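PDB 3L9U: disulfide isomerase from Salmonella enterica subsp. enterica serovar Typhimurium, which probably transfers its own disulfide bond to other proteins, working with the partner DsbI in a redox system that forms an essential disulfide in AssT. Local coordinates for residues A[74-79]-A[103-108]; A[56-61]-A[89-94]; A[177-182]-A[191-196]; A[62-65]-A[70-73]. All blocks are in the same frame, centred on the assembly; numbering follows the deposited sequence.

Interaction 1 of 4, residues A[74-79]-A[103-108]; sequences SEVFAV and FAWYAA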
loop_
_atom_site.group_PDB
_atom_site.type_symbol
_atom_site.label_atom_id
_atom_site.label_comp_id
_atom_site.label_asym_id
_atom_site.label_seq_id
_atom_site.Cartn_x
_atom_site.Cartn_y
_atom_site.Cartn_z
ATOM N N SER A 74 -4.422 -0.284 9.152
ATOM C CA SER A 74 -4.213 -1.571 8.503
ATOM C C SER A 74 -5.487 -2.415 8.530
ATOM O O SER A 74 -5.850 -3.049 7.536
ATOM C CB SER A 74 -3.071 -2.350 9.171
ATOM O OG SER A 74 -1.811 -1.778 8.876
ATOM N N GLU A 75 -6.148 -2.445 9.681
ATOM C CA GLU A 75 -7.353 -3.251 9.831
ATOM C C GLU A 75 -8.428 -2.780 8.866
ATOM O O GLU A 75 -9.043 -3.586 8.169
ATOM C CB GLU A 75 -7.850 -3.218 11.282
ATOM C CG GLU A 75 -6.915 -3.960 12.229
ATOM C CD GLU A 75 -7.318 -3.843 13.683
ATOM O OE1 GLU A 75 -8.000 -2.859 14.041
ATOM O OE2 GLU A 75 -6.933 -4.735 14.468
ATOM N N VAL A 76 -8.644 -1.469 8.809
ATOM C CA VAL A 76 -9.623 -0.927 7.881
ATOM C C VAL A 76 -9.225 -1.205 6.426
ATOM O O VAL A 76 -10.050 -1.648 5.634
ATOM C CB VAL A 76 -9.846 0.577 8.110
ATOM C CG1 VAL A 76 -10.683 1.174 6.977
ATOM C CG2 VAL A 76 -10.501 0.809 9.476
ATOM N N PHE A 77 -7.968 -0.950 6.075
ATOM C CA PHE A 77 -7.514 -1.192 4.711
ATOM C C PHE A 77 -7.685 -2.662 4.320
ATOM O O PHE A 77 -8.120 -2.974 3.208
ATOM C CB PHE A 77 -6.042 -0.791 4.538
ATOM C CG PHE A 77 -5.801 0.706 4.500
ATOM C CD1 PHE A 77 -6.729 1.581 3.940
ATOM C CD2 PHE A 77 -4.618 1.228 4.992
ATOM C CE1 PHE A 77 -6.481 2.958 3.904
ATOM C CE2 PHE A 77 -4.355 2.596 4.949
ATOM C CZ PHE A 77 -5.286 3.461 4.399
ATOM N N ALA A 78 -7.327 -3.570 5.227
ATOM C CA ALA A 78 -7.443 -5.003 4.941
ATOM C C ALA A 78 -8.900 -5.379 4.674
ATOM O O ALA A 78 -9.203 -6.139 3.754
ATOM C CB ALA A 78 -6.876 -5.831 6.084
ATOM N N VAL A 79 -9.801 -4.842 5.486
ATOM C CA VAL A 79 -11.221 -5.077 5.289
ATOM C C VAL A 79 -11.700 -4.512 3.953
ATOM O O VAL A 79 -12.411 -5.188 3.205
ATOM C CB VAL A 79 -12.049 -4.476 6.437
ATOM C CG1 VAL A 79 -13.510 -4.333 6.033
ATOM C CG2 VAL A 79 -11.914 -5.335 7.687
ATOM N N PHE A 103 -7.356 7.975 0.782
ATOM C CA PHE A 103 -7.165 9.389 0.490
ATOM C C PHE A 103 -7.798 10.310 1.536
ATOM O O PHE A 103 -7.318 11.423 1.747
ATOM C CB PHE A 103 -7.591 9.736 -0.938
ATOM C CG PHE A 103 -6.563 9.357 -1.960
ATOM C CD1 PHE A 103 -5.463 10.166 -2.178
ATOM C CD2 PHE A 103 -6.664 8.168 -2.662
ATOM C CE1 PHE A 103 -4.495 9.814 -3.097
ATOM C CE2 PHE A 103 -5.698 7.809 -3.591
ATOM C CZ PHE A 103 -4.614 8.636 -3.809
ATOM N N ALA A 104 -8.849 9.840 2.208
ATOM C CA ALA A 104 -9.431 10.613 3.303
ATOM C C ALA A 104 -8.429 10.758 4.446
ATOM O O ALA A 104 -8.260 11.843 5.016
ATOM C CB ALA A 104 -10.722 9.970 3.797
ATOM N N TRP A 105 -7.752 9.662 4.770
ATOM C CA TRP A 105 -6.724 9.700 5.805
ATOM C C TRP A 105 -5.498 10.516 5.393
ATOM O O TRP A 105 -4.959 11.274 6.197
ATOM C CB TRP A 105 -6.316 8.288 6.225
ATOM C CG TRP A 105 -7.204 7.696 7.288
ATOM C CD1 TRP A 105 -7.733 8.344 8.369
ATOM C CD2 TRP A 105 -7.637 6.331 7.383
ATOM N NE1 TRP A 105 -8.481 7.467 9.120
ATOM C CE2 TRP A 105 -8.437 6.226 8.537
ATOM C CE3 TRP A 105 -7.434 5.188 6.597
ATOM C CZ2 TRP A 105 -9.024 5.024 8.935
ATOM C CZ3 TRP A 105 -8.014 3.997 6.986
ATOM C CH2 TRP A 105 -8.804 3.923 8.149
ATOM N N TYR A 106 -5.058 10.370 4.148
ATOM C CA TYR A 106 -3.939 11.169 3.659
ATOM C C TYR A 106 -4.243 12.666 3.807
ATOM O O TYR A 106 -3.423 13.442 4.315
ATOM C CB TYR A 106 -3.677 10.869 2.182
ATOM C CG TYR A 106 -2.804 9.671 1.842
ATOM C CD1 TYR A 106 -1.790 9.222 2.696
ATOM C CD2 TYR A 106 -2.960 9.024 0.621
ATOM C CE1 TYR A 106 -0.981 8.141 2.341
ATOM C CE2 TYR A 106 -2.158 7.952 0.258
ATOM C CZ TYR A 106 -1.168 7.516 1.113
ATOM O OH TYR A 106 -0.359 6.467 0.722
ATOM N N ALA A 107 -5.423 13.072 3.346
ATOM C CA ALA A 107 -5.811 14.478 3.406
ATOM C C ALA A 107 -5.890 14.948 4.854
ATOM O O ALA A 107 -5.333 15.985 5.216
ATOM C CB ALA A 107 -7.142 14.699 2.701
ATOM N N ALA A 108 -6.580 14.183 5.691
ATOM C CA ALA A 108 -6.729 14.580 7.083
ATOM C C ALA A 108 -5.369 14.738 7.752
ATOM O O ALA A 108 -5.107 15.739 8.415
ATOM C CB ALA A 108 -7.602 13.566 7.858
#

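Interaction 2 of 4, residues A[56-61]-A[89-94]; sequences VTFTPF and ISLFDA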
loop_
_atom_site.group_PDB
_atom_site.type_symbol
_atom_site.label_atom_id
_atom_site.label_comp_id
_atom_site.label_asym_id
_atom_site.label_seq_id
_atom_site.Cartn_x
_atom_site.Cartn_y
_atom_site.Cartn_z
ATOM N N VAL A 56 1.769 -7.873 -13.480
ATOM C CA VAL A 56 1.745 -7.998 -12.026
ATOM C C VAL A 56 0.510 -7.357 -11.410
ATOM O O VAL A 56 -0.076 -6.429 -11.975
ATOM C CB VAL A 56 3.020 -7.412 -11.369
ATOM C CG1 VAL A 56 4.263 -8.129 -11.882
ATOM C CG2 VAL A 56 3.123 -5.906 -11.626
ATOM N N THR A 57 0.120 -7.863 -10.245
ATOM C CA THR A 57 -1.045 -7.361 -9.537
ATOM C C THR A 57 -0.629 -6.354 -8.478
ATOM O O THR A 57 0.236 -6.642 -7.649
ATOM C CB THR A 57 -1.797 -8.509 -8.841
ATOM O OG1 THR A 57 -2.178 -9.488 -9.816
ATOM C CG2 THR A 57 -3.039 -7.984 -8.136
ATOM N N PHE A 58 -1.239 -5.171 -8.509
ATOM C CA PHE A 58 -0.984 -4.155 -7.482
ATOM C C PHE A 58 -1.461 -4.654 -6.125
ATOM O O PHE A 58 -2.626 -5.054 -5.968
ATOM C CB PHE A 58 -1.667 -2.829 -7.829
ATOM C CG PHE A 58 -1.564 -1.799 -6.744
ATOM C CD1 PHE A 58 -0.331 -1.291 -6.372
ATOM C CD2 PHE A 58 -2.700 -1.343 -6.089
ATOM C CE1 PHE A 58 -0.231 -0.342 -5.364
ATOM C CE2 PHE A 58 -2.608 -0.389 -5.081
ATOM C CZ PHE A 58 -1.369 0.108 -4.719
ATOM N N THR A 59 -0.553 -4.632 -5.151
ATOM C CA THR A 59 -0.796 -5.247 -3.856
ATOM C C THR A 59 -0.333 -4.323 -2.721
ATOM O O THR A 59 0.832 -4.327 -2.346
ATOM C CB THR A 59 -0.053 -6.613 -3.804
ATOM O OG1 THR A 59 -0.416 -7.379 -4.966
ATOM C CG2 THR A 59 -0.377 -7.395 -2.535
ATOM N N PRO A 60 -1.246 -3.511 -2.173
ATOM C CA PRO A 60 -0.836 -2.617 -1.082
ATOM C C PRO A 60 -0.459 -3.395 0.175
ATOM O O PRO A 60 -1.145 -4.367 0.506
ATOM C CB PRO A 60 -2.102 -1.799 -0.789
ATOM C CG PRO A 60 -3.021 -2.018 -1.920
ATOM C CD PRO A 60 -2.649 -3.314 -2.576
ATOM N N PHE A 61 0.614 -2.981 0.848
ATOM C CA PHE A 61 0.978 -3.505 2.167
ATOM C C PHE A 61 1.037 -2.307 3.112
ATOM O O PHE A 61 1.907 -1.455 2.958
ATOM C CB PHE A 61 2.375 -4.147 2.134
ATOM C CG PHE A 61 2.387 -5.646 1.938
ATOM C CD1 PHE A 61 1.616 -6.259 0.960
ATOM C CD2 PHE A 61 3.240 -6.439 2.703
ATOM C CE1 PHE A 61 1.666 -7.639 0.778
ATOM C CE2 PHE A 61 3.299 -7.816 2.517
ATOM C CZ PHE A 61 2.504 -8.417 1.564
ATOM N N ILE A 89 -13.781 -4.793 -7.926
ATOM C CA ILE A 89 -13.462 -3.381 -8.110
ATOM C C ILE A 89 -11.964 -3.131 -7.998
ATOM O O ILE A 89 -11.331 -3.524 -7.019
ATOM C CB ILE A 89 -14.191 -2.501 -7.074
ATOM C CG1 ILE A 89 -15.709 -2.632 -7.228
ATOM C CG2 ILE A 89 -13.770 -1.051 -7.217
ATOM C CD1 ILE A 89 -16.488 -2.009 -6.090
ATOM N N SER A 90 -11.403 -2.476 -9.011
ATOM C CA SER A 90 -9.997 -2.076 -8.994
ATOM C C SER A 90 -9.699 -1.144 -7.825
ATOM O O SER A 90 -10.520 -0.300 -7.463
ATOM C CB SER A 90 -9.624 -1.382 -10.304
ATOM O OG SER A 90 -8.361 -0.755 -10.204
ATOM N N LEU A 91 -8.510 -1.279 -7.248
ATOM C CA LEU A 91 -8.125 -0.440 -6.115
ATOM C C LEU A 91 -7.855 1.004 -6.532
ATOM O O LEU A 91 -7.604 1.868 -5.690
ATOM C CB LEU A 91 -6.915 -1.033 -5.387
ATOM C CG LEU A 91 -7.142 -2.427 -4.800
ATOM C CD1 LEU A 91 -5.921 -2.886 -4.012
ATOM C CD2 LEU A 91 -8.397 -2.450 -3.932
ATOM N N PHE A 92 -7.908 1.263 -7.836
ATOM C CA PHE A 92 -7.751 2.621 -8.352
ATOM C C PHE A 92 -9.063 3.196 -8.862
ATOM O O PHE A 92 -9.121 4.357 -9.268
ATOM C CB PHE A 92 -6.701 2.652 -9.454
ATOM C CG PHE A 92 -5.347 2.213 -8.990
ATOM C CD1 PHE A 92 -4.607 3.013 -8.137
ATOM C CD2 PHE A 92 -4.817 1.001 -9.395
ATOM C CE1 PHE A 92 -3.370 2.615 -7.690
ATOM C CE2 PHE A 92 -3.573 0.599 -8.957
ATOM C CZ PHE A 92 -2.847 1.408 -8.105
ATOM N N ASP A 93 -10.115 2.386 -8.835
ATOM C CA ASP A 93 -11.426 2.831 -9.296
ATOM C C ASP A 93 -11.966 3.918 -8.373
ATOM O O ASP A 93 -11.701 3.913 -7.176
ATOM C CB ASP A 93 -12.392 1.650 -9.348
ATOM C CG ASP A 93 -13.608 1.929 -10.205
ATOM O OD1 ASP A 93 -13.619 1.495 -11.378
ATOM O OD2 ASP A 93 -14.550 2.578 -9.708
ATOM N N ALA A 94 -12.730 4.850 -8.930
ATOM C CA ALA A 94 -13.314 5.915 -8.126
ATOM C C ALA A 94 -14.226 5.330 -7.051
ATOM O O ALA A 94 -14.420 5.934 -5.995
ATOM C CB ALA A 94 -14.081 6.887 -9.010
#

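Interaction 3 of 4, residues A[177-182]-A[191-196]; sequences YLIYTK and AELVRE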
loop_
_atom_site.group_PDB
_atom_site.type_symbol
_atom_site.label_atom_id
_atom_site.label_comp_id
_atom_site.label_asym_id
_atom_site.label_seq_id
_atom_site.Cartn_x
_atom_site.Cartn_y
_atom_site.Cartn_z
ATOM N N TYR A 177 12.402 -7.889 -5.282
ATOM C CA TYR A 177 13.214 -6.759 -5.737
ATOM C C TYR A 177 12.631 -5.462 -5.220
ATOM O O TYR A 177 11.498 -5.108 -5.548
ATOM C CB TYR A 177 13.290 -6.715 -7.265
ATOM C CG TYR A 177 13.730 -8.018 -7.875
ATOM C CD1 TYR A 177 15.072 -8.364 -7.919
ATOM C CD2 TYR A 177 12.805 -8.908 -8.388
ATOM C CE1 TYR A 177 15.479 -9.563 -8.457
ATOM C CE2 TYR A 177 13.201 -10.103 -8.936
ATOM C CZ TYR A 177 14.537 -10.425 -8.969
ATOM O OH TYR A 177 14.940 -11.620 -9.517
ATOM N N LEU A 178 13.410 -4.764 -4.404
ATOM C CA LEU A 178 13.002 -3.483 -3.852
ATOM C C LEU A 178 13.536 -2.359 -4.725
ATOM O O LEU A 178 14.735 -2.279 -4.986
ATOM C CB LEU A 178 13.534 -3.337 -2.424
ATOM C CG LEU A 178 13.341 -1.969 -1.765
ATOM C CD1 LEU A 178 11.860 -1.594 -1.675
ATOM C CD2 LEU A 178 13.999 -1.951 -0.387
ATOM N N ILE A 179 12.634 -1.503 -5.186
ATOM C CA ILE A 179 13.001 -0.327 -5.962
ATOM C C ILE A 179 13.462 0.795 -5.034
ATOM O O ILE A 179 12.928 0.958 -3.929
ATOM C CB ILE A 179 11.788 0.121 -6.823
ATOM C CG1 ILE A 179 11.477 -0.963 -7.866
ATOM C CG2 ILE A 179 12.028 1.491 -7.467
ATOM C CD1 ILE A 179 10.230 -0.708 -8.680
ATOM N N TYR A 180 14.483 1.540 -5.457
ATOM C CA TYR A 180 14.914 2.723 -4.710
ATOM C C TYR A 180 14.060 3.916 -5.091
ATOM O O TYR A 180 14.186 4.460 -6.182
ATOM C CB TYR A 180 16.387 3.036 -4.965
ATOM C CG TYR A 180 17.316 2.239 -4.096
ATOM C CD1 TYR A 180 17.413 2.508 -2.737
ATOM C CD2 TYR A 180 18.081 1.210 -4.623
ATOM C CE1 TYR A 180 18.257 1.786 -1.927
ATOM C CE2 TYR A 180 18.938 0.474 -3.814
ATOM C CZ TYR A 180 19.014 0.769 -2.466
ATOM O OH TYR A 180 19.853 0.056 -1.642
ATOM N N THR A 181 13.187 4.330 -4.185
ATOM C CA THR A 181 12.286 5.439 -4.469
ATOM C C THR A 181 13.024 6.689 -4.939
ATOM O O THR A 181 12.601 7.332 -5.899
ATOM C CB THR A 181 11.453 5.786 -3.227
ATOM O OG1 THR A 181 10.695 4.635 -2.856
ATOM C CG2 THR A 181 10.490 6.936 -3.513
ATOM N N LYS A 182 14.132 7.025 -4.281
ATOM C CA LYS A 182 14.857 8.263 -4.592
ATOM C C LYS A 182 15.485 8.260 -5.985
ATOM O O LYS A 182 15.899 9.300 -6.483
ATOM C CB LYS A 182 15.961 8.502 -3.560
ATOM C CG LYS A 182 17.099 7.505 -3.694
ATOM C CD LYS A 182 18.148 7.673 -2.615
ATOM C CE LYS A 182 19.098 6.490 -2.602
ATOM N NZ LYS A 182 20.113 6.604 -1.520
ATOM N N ALA A 191 7.730 2.045 -14.778
ATOM C CA ALA A 191 6.926 0.955 -15.318
ATOM C C ALA A 191 7.807 -0.082 -16.013
ATOM O O ALA A 191 7.615 -1.291 -15.837
ATOM C CB ALA A 191 5.849 1.485 -16.268
ATOM N N GLU A 192 8.780 0.379 -16.797
ATOM C CA GLU A 192 9.698 -0.557 -17.451
ATOM C C GLU A 192 10.601 -1.272 -16.447
ATOM O O GLU A 192 10.931 -2.443 -16.624
ATOM C CB GLU A 192 10.516 0.151 -18.532
ATOM C CG GLU A 192 9.681 0.528 -19.728
ATOM C CD GLU A 192 8.962 -0.664 -20.339
ATOM O OE1 GLU A 192 9.594 -1.738 -20.480
ATOM O OE2 GLU A 192 7.764 -0.521 -20.679
ATOM N N LEU A 193 10.993 -0.568 -15.390
ATOM C CA LEU A 193 11.762 -1.183 -14.310
ATOM C C LEU A 193 10.968 -2.330 -13.683
ATOM O O LEU A 193 11.483 -3.440 -13.499
ATOM C CB LEU A 193 12.126 -0.135 -13.258
ATOM C CG LEU A 193 12.772 -0.644 -11.969
ATOM C CD1 LEU A 193 14.029 -1.486 -12.250
ATOM C CD2 LEU A 193 13.078 0.530 -11.049
ATOM N N VAL A 194 9.711 -2.061 -13.351
ATOM C CA VAL A 194 8.844 -3.113 -12.819
ATOM C C VAL A 194 8.723 -4.298 -13.789
ATOM O O VAL A 194 8.813 -5.450 -13.368
ATOM C CB VAL A 194 7.441 -2.569 -12.447
ATOM C CG1 VAL A 194 6.467 -3.716 -12.126
ATOM C CG2 VAL A 194 7.564 -1.573 -11.275
ATOM N N ARG A 195 8.529 -4.023 -15.081
ATOM C CA ARG A 195 8.385 -5.105 -16.059
ATOM C C ARG A 195 9.659 -5.935 -16.161
ATOM O O ARG A 195 9.611 -7.161 -16.264
ATOM C CB ARG A 195 7.996 -4.555 -17.431
ATOM C CG ARG A 195 6.701 -3.763 -17.426
ATOM C CD ARG A 195 6.370 -3.218 -18.805
ATOM N NE ARG A 195 5.965 -4.287 -19.705
ATOM C CZ ARG A 195 4.727 -4.762 -19.798
ATOM N NH1 ARG A 195 3.753 -4.257 -19.047
ATOM N NH2 ARG A 195 4.463 -5.745 -20.647
ATOM N N GLU A 196 10.802 -5.263 -16.125
ATOM C CA GLU A 196 12.094 -5.944 -16.161
ATOM C C GLU A 196 12.273 -6.849 -14.938
ATOM O O GLU A 196 12.711 -8.002 -15.053
ATOM C CB GLU A 196 13.210 -4.899 -16.219
ATOM C CG GLU A 196 14.623 -5.455 -16.273
ATOM C CD GLU A 196 15.619 -4.417 -16.766
ATOM O OE1 GLU A 196 15.419 -3.884 -17.881
ATOM O OE2 GLU A 196 16.600 -4.128 -16.043
#

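Interaction 4 of 4, residues A[62-65]-A[70-73]; sequences HLET and GKQA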
loop_
_atom_site.group_PDB
_atom_site.type_symbol
_atom_site.label_atom_id
_atom_site.label_comp_id
_atom_site.label_asym_id
_atom_site.label_seq_id
_atom_site.Cartn_x
_atom_site.Cartn_y
_atom_site.Cartn_z
ATOM N N HIS A 62 0.122 -2.212 4.073
ATOM C CA HIS A 62 0.187 -1.104 5.019
ATOM C C HIS A 62 1.175 -1.388 6.144
ATOM O O HIS A 62 1.262 -2.512 6.646
ATOM C CB HIS A 62 -1.186 -0.722 5.585
ATOM C CG HIS A 62 -1.174 0.589 6.302
ATOM N ND1 HIS A 62 -1.342 0.702 7.671
ATOM C CD2 HIS A 62 -0.962 1.848 5.848
ATOM C CE1 HIS A 62 -1.259 1.973 8.019
ATOM N NE2 HIS A 62 -1.026 2.692 6.932
ATOM N N LEU A 63 1.913 -0.351 6.524
ATOM C CA LEU A 63 2.937 -0.447 7.554
ATOM C C LEU A 63 2.317 -0.079 8.898
ATOM O O LEU A 63 2.023 1.093 9.144
ATOM C CB LEU A 63 4.068 0.520 7.221
ATOM C CG LEU A 63 5.230 0.587 8.220
ATOM C CD1 LEU A 63 5.991 -0.728 8.308
ATOM C CD2 LEU A 63 6.177 1.733 7.860
ATOM N N GLU A 64 2.107 -1.065 9.765
ATOM C CA GLU A 64 1.355 -0.799 10.993
ATOM C C GLU A 64 2.156 -0.043 12.051
ATOM O O GLU A 64 1.580 0.520 12.982
ATOM C CB GLU A 64 0.770 -2.085 11.588
ATOM C CG GLU A 64 1.791 -3.062 12.128
ATOM C CD GLU A 64 1.144 -4.170 12.962
ATOM O OE1 GLU A 64 0.787 -5.225 12.395
ATOM O OE2 GLU A 64 0.993 -3.977 14.184
ATOM N N THR A 65 3.476 -0.021 11.895
ATOM C CA THR A 65 4.366 0.500 12.932
ATOM C C THR A 65 4.456 2.029 12.987
ATOM O O THR A 65 4.874 2.598 13.994
ATOM C CB THR A 65 5.783 -0.092 12.781
ATOM O OG1 THR A 65 6.239 0.093 11.432
ATOM C CG2 THR A 65 5.770 -1.577 13.106
ATOM N N GLY A 70 -1.440 3.169 13.196
ATOM C CA GLY A 70 -1.007 2.294 12.119
ATOM C C GLY A 70 -1.824 1.014 12.023
ATOM O O GLY A 70 -2.258 0.616 10.942
ATOM N N LYS A 71 -2.046 0.352 13.153
ATOM C CA LYS A 71 -2.761 -0.916 13.100
ATOM C C LYS A 71 -4.242 -0.725 12.797
ATOM O O LYS A 71 -4.838 -1.533 12.086
ATOM C CB LYS A 71 -2.562 -1.736 14.375
ATOM C CG LYS A 71 -3.206 -3.127 14.325
ATOM C CD LYS A 71 -2.571 -4.032 13.275
ATOM C CE LYS A 71 -3.251 -5.398 13.234
ATOM N NZ LYS A 71 -3.071 -6.158 14.503
ATOM N N GLN A 72 -4.842 0.339 13.327
ATOM C CA GLN A 72 -6.241 0.623 13.017
ATOM C C GLN A 72 -6.415 0.846 11.513
ATOM O O GLN A 72 -7.362 0.342 10.903
ATOM C CB GLN A 72 -6.758 1.844 13.789
ATOM C CG GLN A 72 -7.000 1.601 15.271
ATOM C CD GLN A 72 -5.741 1.728 16.104
ATOM O OE1 GLN A 72 -4.668 2.012 15.583
ATOM N NE2 GLN A 72 -5.872 1.529 17.410
ATOM N N ALA A 73 -5.505 1.615 10.921
ATOM C CA ALA A 73 -5.540 1.849 9.486
ATOM C C ALA A 73 -5.376 0.537 8.725
ATOM O O ALA A 73 -6.089 0.282 7.754
ATOM C CB ALA A 73 -4.453 2.837 9.083
HETATM O O HOH W 1 1.217 2.618 14.770
HETATM O O HOH W 2 -0.293 0.841 15.595
#

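Interaction 1 of 4, residues A[74-79]-A[103-108]
Trp105 extends from helix 97-111 across to Val76 and Phe77 on helix 70-86 and bridges two helices whose backbones stay well apart, with 11.0 Å between the CA atoms of Phe77 and Trp105. The length of the indole suits it to a gap this wide. Its CB points at the opposite helix and carries the ring across. NE1 is hydrogen-bonded to the carbonyl oxygen of Phe125, on whose ring the indole also stacks. On the far rim the contacts begin at CE3 of Trp105, which lies 3.5 Å from Phe77 CZ. Trp105 CZ3 follows, over the face of the phenyl ring and 3.6 Å from Phe77 CE1. At the tip, Trp105 CH2 sits 3.5 Å from Val76 CB, with Val76 CG1 equally near, so the branched valine fits against the edge of the indole. The two aromatic groups form an offset edge-to-face pair, tryptophan edge to phenylalanine face, with planes at 84° and centroids 5.2 Å apart. With CG anti to the carbonyl carbon (chi1 -74°) the Phe77 ring is carried toward the indole, and the second torsion turns its face to it. All three residues are buried. The cluster is part of the buried packing between helices of the helical domain that DsbA-type proteins carry inserted in their thioredoxin fold.

Interaction 2 of 4, residues A[56-61]-A[89-94]
Phe58 and Phe92 meet with the outer end of one ring over the face of the other: Phe92 CZ lies 3.4 Å from Phe58 CD2, offset toward the rim of the Phe58 ring. The planes are inclined at 35° and the centroids are 4.7 Å apart, an oblique arrangement. Beside this pair, Leu91 CD1 approaches the ring of Pro60, 3.6 Å from Pro60 CD, and more loosely touches Phe58 CD2. Pro60 CD in turn lies against the second face of Phe58. With CG anti to the backbone N (chi1 174°), the Phe58 ring leaves the strand toward the turn and sits between Pro60 and Phe92. Leu91 and Phe92 occupy the two central positions of a type I turn closed by Asp93 N to Ser90 O, 3.0 Å. Ser90 suits the first position because its OG accepts from Phe92 N at 3.1 Å, an ST turn that fixes the backbone bearing the aromatic ring. Proline fits its position as well: its nitrogen has no hydrogen to give, while Thr57, Thr59 and Phe61 make the backbone bonds to strand 25-30. Strand 57-62 is the outermost on this side of the sheet. Helix 45-52 flanks both phenylalanines through Thr45 and Ser49, helix 70-86 adjoins Pro60 and Leu91 through Ile81 and Asp84, and the turn 90-93 leads on toward helix 97-111.

Interaction 3 of 4, residues A[177-182]-A[191-196]
Ile179 makes the whole contact from the strand side, and its contacts across to helix 187-198 are purely apolar. Its CB points at the helix, and the terminal carbons of Ile179 and Leu193 reach toward each other tip to tip. Leu193 CD2 is the methyl at the meeting point, about equally far from three isoleucine atoms: 3.9 Å from each of Ile179 CG1, CG2 and CD1. It is brought there by a first torsion that sets Leu193 CG opposite the backbone N (chi1 172°). The extended arm of Ile179 (chi2 174°) goes on past this methyl, and its CD1 finds Val194 CG2 at 3.8 Å. Here the two side chains cross at about a right angle. Branched aliphatic residues suit such a place: the short branch of isoleucine meets Leu193, its long branch meets both Leu193 and Val194, and the β-branched form is at home in a strand. In thioredoxin-fold proteins the closing antiparallel strand pair is followed by a C-terminal helix packed on the sheet; here these are strands 170-173 and 177-179 and helix 187-198.

Hydrogen bonding serves each segment separately. Ile179 and Leu178 pair through their backbones with Tyr171 and Met13, on the two neighbouring strands. Within the helix, Arg195 N bonds to Ala191 O at 3.0 Å and Glu196 N to Glu192 O at 2.9 Å. The charged helix residues have partners outside the two segments: Arg195 forms a salt bridge with Asp54, while the carboxylate of Glu196 accepts from the backbone nitrogens of Ala5 and Phe6.

Interaction 4 of 4, residues A[62-65]-A[70-73]
His62 turns the edge of its imidazole toward the first turn of helix 70-86, with Gly70 O near the ring plane and 3.4 Å from His62 CE1. The methyl of Ala73 approaches the same ring obliquely, Ala73 CB 3.5 Å from His62 CE1; a small side chain suits so close a place. The ring is set by bonds at both nitrogens: ND1 is hydrogen-bonded to Ser74 OG, which also bonds to Gly70 O, and NE2 accepts from Tyr32 N. Glu64 and Lys71 run side by side and point the same way. With CG anti to the backbone N (chi1 -176°) and bends at chi2 and chi4, Lys71 lays its CD against the carboxylate, 3.7 Å from both Glu64 OE1 and OE2. Glu64 OE1 and Lys71 NZ are 4.5 Å apart, beyond a salt bridge, so at most a longer-range attraction is likely. Glu64 O lies 3.3 Å from Gly70 CA in a CA-H...O contact, possible because glycine has no side chain on that face. Two waters lie between Glu64 O and the helix; one accepts from Lys71 N and donates to this oxygen, the other accepts from Gly70 N (3.1 Å) and lies near it. These first-turn amides have no earlier helix carbonyl to serve them. The arrangement marks where the chain leaves strand 57-62 of the thioredoxin fold for the helical insertion of the DsbA family.

In the fold
Interactions 4 and 1 follow each other along helix 70-86, their centres about 9 Å apart, and are joined where Ser74 OG meets His62 ND1 at 2.8 Å and Phe77 packs on His62. Interaction 2 uses strand 57-62, whose chain runs straight on into interaction 4; their centres are about 18 Å apart, and interaction 2 encloses interaction 4 along the chain. It touches interaction 3 where Val56 CG2 lies 4.0 Å from Val194 CG1, and both contacts reach the same sheet. Interactions 1 and 3 stand on opposite sides of the chain's centre, about 25 Å between their centres. The probably redox-active pair Cys34 and Cys37 adjoins interactions 1 and 4: Tyr106 touches Cys37, and Leu63 comes near the pair without touching.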